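Local structure of glycosyl transferase, group 1 family protein (Staphylococcus aureus, 4WAC) at residues N309-H314 / A417-R422; H319-K324 / D397-V402. The protein belongs to the group 1 glycosyl transferases of the GT-B clan and is built from two Rossmann-like domains with an additional long antiparallel sheet. All coordinates share one frame; numbering follows the deposited sequence.

Interaction 1: N309-H314 / A417-R422; sequences NFVKIH and AMISKR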
loop_
_atom_site.group_PDB
_atom_site.type_symbol
_atom_site.label_atom_id
_atom_site.label_comp_id
_atom_site.label_asym_id
_atom_site.label_seq_id
_atom_site.Cartn_x
_atom_site.Cartn_y
_atom_site.Cartn_z
ATOM N N ASN A 309 -46.267 20.745 -4.619
ATOM C CA ASN A 309 -45.597 21.468 -5.687
ATOM C C ASN A 309 -46.565 22.289 -6.513
ATOM O O ASN A 309 -47.724 21.920 -6.695
ATOM C CB ASN A 309 -44.846 20.523 -6.631
ATOM C CG ASN A 309 -43.645 19.867 -5.969
ATOM O OD1 ASN A 309 -43.565 18.639 -5.886
ATOM N ND2 ASN A 309 -42.723 20.684 -5.455
ATOM N N PHE A 310 -46.075 23.410 -7.018
ATOM C CA PHE A 310 -46.809 24.172 -8.000
ATOM C C PHE A 310 -46.942 23.324 -9.252
ATOM O O PHE A 310 -46.061 22.532 -9.553
ATOM C CB PHE A 310 -46.103 25.502 -8.284
ATOM C CG PHE A 310 -46.149 26.460 -7.120
ATOM C CD1 PHE A 310 -47.242 27.318 -6.947
ATOM C CD2 PHE A 310 -45.120 26.500 -6.184
ATOM C CE1 PHE A 310 -47.297 28.197 -5.854
ATOM C CE2 PHE A 310 -45.159 27.386 -5.086
ATOM C CZ PHE A 310 -46.244 28.241 -4.924
ATOM N N VAL A 311 -48.055 23.463 -9.971
ATOM C CA VAL A 311 -48.191 22.747 -11.230
ATOM C C VAL A 311 -48.430 23.703 -12.386
ATOM O O VAL A 311 -49.242 24.619 -12.299
ATOM C CB VAL A 311 -49.319 21.703 -11.183
ATOM C CG1 VAL A 311 -49.433 20.999 -12.534
ATOM C CG2 VAL A 311 -49.052 20.686 -10.082
ATOM N N LYS A 312 -47.678 23.485 -13.456
ATOM C CA LYS A 312 -47.683 24.362 -14.607
ATOM C C LYS A 312 -48.404 23.691 -15.756
ATOM O O LYS A 312 -48.091 22.549 -16.105
ATOM C CB LYS A 312 -46.254 24.717 -15.015
ATOM C CG LYS A 312 -46.185 25.563 -16.270
ATOM C CD LYS A 312 -44.753 25.756 -16.720
ATOM C CE LYS A 312 -44.674 26.711 -17.894
ATOM N NZ LYS A 312 -43.259 26.957 -18.273
ATOM N N ILE A 313 -49.363 24.397 -16.349
ATOM C CA ILE A 313 -50.200 23.799 -17.387
ATOM C C ILE A 313 -49.711 24.161 -18.779
ATOM O O ILE A 313 -50.103 25.189 -19.338
ATOM C CB ILE A 313 -51.670 24.227 -17.261
ATOM C CG1 ILE A 313 -52.130 24.148 -15.806
ATOM C CG2 ILE A 313 -52.536 23.356 -18.152
ATOM C CD1 ILE A 313 -51.979 22.777 -15.201
ATOM N N HIS A 314 -48.853 23.310 -19.337
ATOM C CA HIS A 314 -48.415 23.477 -20.712
ATOM C C HIS A 314 -49.590 23.209 -21.664
ATOM O O HIS A 314 -50.584 22.586 -21.282
ATOM C CB HIS A 314 -47.200 22.571 -21.017
ATOM C CG HIS A 314 -47.434 21.100 -20.810
ATOM N ND1 HIS A 314 -47.042 20.433 -19.664
ATOM C CD2 HIS A 314 -47.952 20.152 -21.630
ATOM C CE1 HIS A 314 -47.340 19.152 -19.775
ATOM N NE2 HIS A 314 -47.892 18.953 -20.961
ATOM N N ALA A 417 -48.309 14.165 -17.660
ATOM C CA ALA A 417 -48.858 13.394 -18.782
ATOM C C ALA A 417 -50.340 13.657 -18.961
ATOM O O ALA A 417 -50.816 13.749 -20.092
ATOM C CB ALA A 417 -48.622 11.911 -18.588
ATOM N N MET A 418 -51.058 13.765 -17.840
ATOM C CA MET A 418 -52.489 14.058 -17.863
ATOM C C MET A 418 -52.780 15.434 -18.478
ATOM O O MET A 418 -53.809 15.621 -19.132
ATOM C CB MET A 418 -53.074 13.982 -16.451
ATOM C CG MET A 418 -53.027 12.619 -15.795
ATOM S SD MET A 418 -53.480 12.718 -14.040
ATOM C CE MET A 418 -55.051 13.553 -14.121
ATOM N N ILE A 419 -51.864 16.380 -18.255
ATOM C CA ILE A 419 -51.935 17.721 -18.840
ATOM C C ILE A 419 -51.932 17.672 -20.369
ATOM O O ILE A 419 -52.638 18.446 -21.022
ATOM C CB ILE A 419 -50.768 18.622 -18.331
ATOM C CG1 ILE A 419 -50.875 18.847 -16.823
ATOM C CG2 ILE A 419 -50.700 19.958 -19.065
ATOM C CD1 ILE A 419 -49.781 19.746 -16.263
ATOM N N SER A 420 -51.158 16.747 -20.936
ATOM C CA SER A 420 -51.124 16.552 -22.389
ATOM C C SER A 420 -52.296 15.697 -22.883
ATOM O O SER A 420 -52.265 15.189 -24.009
ATOM C CB SER A 420 -49.785 15.923 -22.834
ATOM O OG SER A 420 -48.664 16.619 -22.315
ATOM N N LYS A 421 -53.324 15.562 -22.039
ATOM C CA LYS A 421 -54.535 14.788 -22.338
ATOM C C LYS A 421 -54.244 13.284 -22.511
ATOM O O LYS A 421 -55.003 12.548 -23.157
ATOM C CB LYS A 421 -55.238 15.344 -23.583
ATOM C CG LYS A 421 -55.411 16.850 -23.593
ATOM C CD LYS A 421 -56.873 17.221 -23.561
ATOM C CE LYS A 421 -57.220 18.163 -24.681
ATOM N NZ LYS A 421 -56.976 17.538 -26.009
ATOM N N ARG A 422 -53.137 12.847 -21.912
ATOM C CA ARG A 422 -52.711 11.450 -21.914
ATOM C C ARG A 422 -52.981 10.811 -20.548
ATOM O O ARG A 422 -52.185 10.989 -19.624
ATOM C CB ARG A 422 -51.219 11.343 -22.256
ATOM C CG ARG A 422 -50.845 11.983 -23.578
ATOM C CD ARG A 422 -51.815 11.560 -24.661
ATOM N NE ARG A 422 -51.416 12.039 -25.981
ATOM C CZ ARG A 422 -51.915 13.121 -26.563
ATOM N NH1 ARG A 422 -52.855 13.819 -25.951
ATOM N NH2 ARG A 422 -51.493 13.488 -27.766
#
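I419 and S420, at the C-terminal end of helix 412-419, meet the linker 309-314, which follows strand 304-306 of one Rossmann-like domain of this GT-B protein and leads toward strand 326-329 of the other. The imidazole of H314 carries much of the contact. I419 CG2 lies over one face of the ring in a CH-pi contact, 3.5 Å from the ring centroid and 10° off its normal. At the ring edge, in plane, H314 NE2 and S420 OG form a nearly straight hydrogen bond of 2.8 Å (167°). The ring is therefore held through both a face and an edge. With chi1 at 59°, H314 CG sits between its backbone N and carbonyl carbon, a crowded rotamer that swings the imidazole toward the helix end.

The other branch of I419 reaches along the linker: its CD1 meets V311 CG1 and I313 CD1, each at 3.9 Å, and comes within 3.3 Å of K312 O. CA, CB, CG1 and CD1 of I419 form an extended chain, which carries CD1 out to the 311-313 backbone.

I419 and S420 belong to the Schellman motif that ends the helix, with K421 at positive phi as the C-prime residue. R476 of helix 465-482 donates through NH1 to both I419 O and H314 O, bridging the two segments. Within the motif, R422 N bonds to A417 O at 3.1 Å and K421 N to M418 O at 2.9 Å.

Interaction 2: H319-K324 / D397-V402; sequences HFQTEK and DFKLVV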
loop_
_atom_site.group_PDB
_atom_site.type_symbol
_atom_site.label_atom_id
_atom_site.label_comp_id
_atom_site.label_asym_id
_atom_site.label_seq_id
_atom_site.Cartn_x
_atom_site.Cartn_y
_atom_site.Cartn_z
ATOM N N HIS A 319 -53.488 16.884 -31.410
ATOM C CA HIS A 319 -54.094 15.626 -31.830
ATOM C C HIS A 319 -53.988 14.551 -30.770
ATOM O O HIS A 319 -52.954 14.405 -30.112
ATOM C CB HIS A 319 -53.442 15.125 -33.124
ATOM C CG HIS A 319 -53.638 16.042 -34.292
ATOM N ND1 HIS A 319 -52.868 15.971 -35.429
ATOM C CD2 HIS A 319 -54.532 17.041 -34.498
ATOM C CE1 HIS A 319 -53.267 16.898 -36.287
ATOM N NE2 HIS A 319 -54.272 17.559 -35.744
ATOM N N PHE A 320 -55.072 13.801 -30.609
ATOM C CA PHE A 320 -55.006 12.560 -29.862
ATOM C C PHE A 320 -54.287 11.558 -30.739
ATOM O O PHE A 320 -54.575 11.450 -31.931
ATOM C CB PHE A 320 -56.393 12.035 -29.494
ATOM C CG PHE A 320 -57.042 12.770 -28.348
ATOM C CD1 PHE A 320 -56.524 12.693 -27.062
ATOM C CD2 PHE A 320 -58.178 13.547 -28.563
ATOM C CE1 PHE A 320 -57.131 13.374 -26.009
ATOM C CE2 PHE A 320 -58.789 14.235 -27.517
ATOM C CZ PHE A 320 -58.266 14.149 -26.243
ATOM N N GLN A 321 -53.324 10.858 -30.152
ATOM C CA GLN A 321 -52.774 9.662 -30.767
ATOM C C GLN A 321 -53.868 8.580 -30.767
ATOM O O GLN A 321 -54.737 8.594 -29.905
ATOM C CB GLN A 321 -51.533 9.195 -30.002
ATOM C CG GLN A 321 -50.988 7.846 -30.447
ATOM C CD GLN A 321 -50.496 7.866 -31.896
ATOM O OE1 GLN A 321 -51.291 7.822 -32.832
ATOM N NE2 GLN A 321 -49.178 7.920 -32.080
ATOM N N THR A 322 -53.852 7.674 -31.744
ATOM C CA THR A 322 -54.761 6.527 -31.714
ATOM C C THR A 322 -54.033 5.239 -32.108
ATOM O O THR A 322 -54.571 4.140 -31.908
ATOM C CB THR A 322 -56.008 6.713 -32.626
ATOM O OG1 THR A 322 -55.647 7.392 -33.833
ATOM C CG2 THR A 322 -57.120 7.502 -31.896
ATOM N N GLU A 323 -52.827 5.368 -32.665
ATOM C CA GLU A 323 -51.961 4.198 -32.824
ATOM C C GLU A 323 -51.652 3.610 -31.460
ATOM O O GLU A 323 -51.356 4.340 -30.513
ATOM C CB GLU A 323 -50.653 4.524 -33.583
ATOM C CG GLU A 323 -50.791 4.638 -35.104
ATOM C CD GLU A 323 -51.929 5.558 -35.543
ATOM O OE1 GLU A 323 -52.001 6.710 -35.058
ATOM O OE2 GLU A 323 -52.781 5.111 -36.348
ATOM N N LYS A 324 -51.724 2.285 -31.367
ATOM C CA LYS A 324 -51.597 1.615 -30.080
ATOM C C LYS A 324 -50.166 1.726 -29.534
ATOM O O LYS A 324 -49.422 0.747 -29.438
ATOM C CB LYS A 324 -52.076 0.160 -30.195
ATOM C CG LYS A 324 -53.337 0.036 -31.078
ATOM C CD LYS A 324 -53.948 -1.363 -31.093
ATOM C CE LYS A 324 -52.885 -2.430 -31.221
ATOM N NZ LYS A 324 -53.337 -3.800 -30.820
ATOM N N ASP A 397 -47.093 11.565 -28.822
ATOM C CA ASP A 397 -46.938 10.310 -29.549
ATOM C C ASP A 397 -47.712 9.192 -28.806
ATOM O O ASP A 397 -48.089 8.182 -29.404
ATOM C CB ASP A 397 -45.422 10.018 -29.691
ATOM C CG ASP A 397 -45.086 8.731 -30.472
ATOM O OD1 ASP A 397 -45.774 7.705 -30.354
ATOM O OD2 ASP A 397 -44.097 8.768 -31.239
ATOM N N PHE A 398 -47.999 9.406 -27.520
ATOM C CA PHE A 398 -48.622 8.376 -26.680
ATOM C C PHE A 398 -50.164 8.454 -26.644
ATOM O O PHE A 398 -50.748 9.535 -26.692
ATOM C CB PHE A 398 -48.064 8.455 -25.235
ATOM C CG PHE A 398 -46.553 8.266 -25.127
ATOM C CD1 PHE A 398 -45.840 7.560 -26.095
ATOM C CD2 PHE A 398 -45.852 8.787 -24.037
ATOM C CE1 PHE A 398 -44.452 7.386 -25.980
ATOM C CE2 PHE A 398 -44.466 8.610 -23.919
ATOM C CZ PHE A 398 -43.767 7.910 -24.890
ATOM N N LYS A 399 -50.824 7.299 -26.547
ATOM C CA LYS A 399 -52.280 7.284 -26.312
ATOM C C LYS A 399 -52.578 7.294 -24.812
ATOM O O LYS A 399 -53.479 7.986 -24.348
ATOM C CB LYS A 399 -52.955 6.066 -26.974
ATOM C CG LYS A 399 -54.057 6.452 -27.937
ATOM C CD LYS A 399 -55.295 5.528 -28.050
ATOM C CE LYS A 399 -54.967 4.082 -28.451
ATOM N NZ LYS A 399 -56.255 3.352 -28.706
ATOM N N LEU A 400 -51.806 6.509 -24.071
ATOM C CA LEU A 400 -51.891 6.449 -22.625
ATOM C C LEU A 400 -50.445 6.354 -22.135
ATOM O O LEU A 400 -49.512 6.385 -22.950
ATOM C CB LEU A 400 -52.760 5.256 -22.179
ATOM C CG LEU A 400 -52.363 3.799 -22.486
ATOM C CD1 LEU A 400 -51.889 3.015 -21.243
ATOM C CD2 LEU A 400 -53.470 3.078 -23.202
ATOM N N VAL A 401 -50.257 6.262 -20.822
ATOM C CA VAL A 401 -48.925 6.094 -20.235
ATOM C C VAL A 401 -48.993 5.213 -18.998
ATOM O O VAL A 401 -50.054 5.036 -18.405
ATOM C CB VAL A 401 -48.285 7.441 -19.834
ATOM C CG1 VAL A 401 -47.727 8.167 -21.052
ATOM C CG2 VAL A 401 -49.299 8.287 -19.117
ATOM N N VAL A 402 -47.855 4.675 -18.596
ATOM C CA VAL A 402 -47.835 3.762 -17.456
ATOM C C VAL A 402 -46.802 4.093 -16.374
ATOM O O VAL A 402 -45.699 4.593 -16.651
ATOM C CB VAL A 402 -47.603 2.309 -17.929
ATOM C CG1 VAL A 402 -48.921 1.687 -18.387
ATOM C CG2 VAL A 402 -46.571 2.294 -19.053
#
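The backbones of 319-324 and 397-402 come closest at Q321 and K399, whose CA atoms lie 5.1 Å apart where two loops lead into neighbouring parallel strands, 326-329 and 400-403, of a Rossmann-like domain. Q321 reaches across with its amide: NE2 donates to D397 O at 2.9 Å (156°), and this acceptor lies almost in the amide plane. A chi1 of 172° sets Q321 CG opposite the backbone N, and the bend at chi2 (64°) turns the amide so that its two ends serve different loops. While NE2 crosses to D397, OE1 turns back on its own loop and accepts two backbone N-H groups. T322 N approaches at 2.8 Å on a lone pair in the carbonyl plane; E323 N, at 2.9 Å, stands above that plane. Together the three bonds fix the rotation of the amide and tie residues 321-323 to the loop at D397.

From the 397-402 segment, the aliphatic chain of K399 runs alongside the backbone of 321-323. Its bends at chi2 and chi3 carry CE past T322 O at 3.5 Å, and NZ continues to a salt bridge with D465 and hydrogen bonds to the carbonyls of L461 and V462. Nearer the backbone, K399 CG lies 3.0 Å from Q321 O, and Q321 CB packs 3.4 Å from F398 O.

The two interactions lie about 16 Å apart, centre to centre, on the same side of the chain's centre. The chain first passes 309-314 and 319-324, within one connection between strands 304-306 and 326-329, and later 397-402 and 417-422, so interaction 2 falls within the sequence span of interaction 1. Strand 400-403 and helix 412-419 follow each other in the chain and carry the later segment of each interaction. R422 joins the sites directly: its guanidinium makes weak hydrogen bonds to F398 O and H319 O, while A417 CB packs against V401 CG2. Helix 465-482 borders both. The interdomain connection thus meets the C-terminal Rossmann-like domain at two successive points.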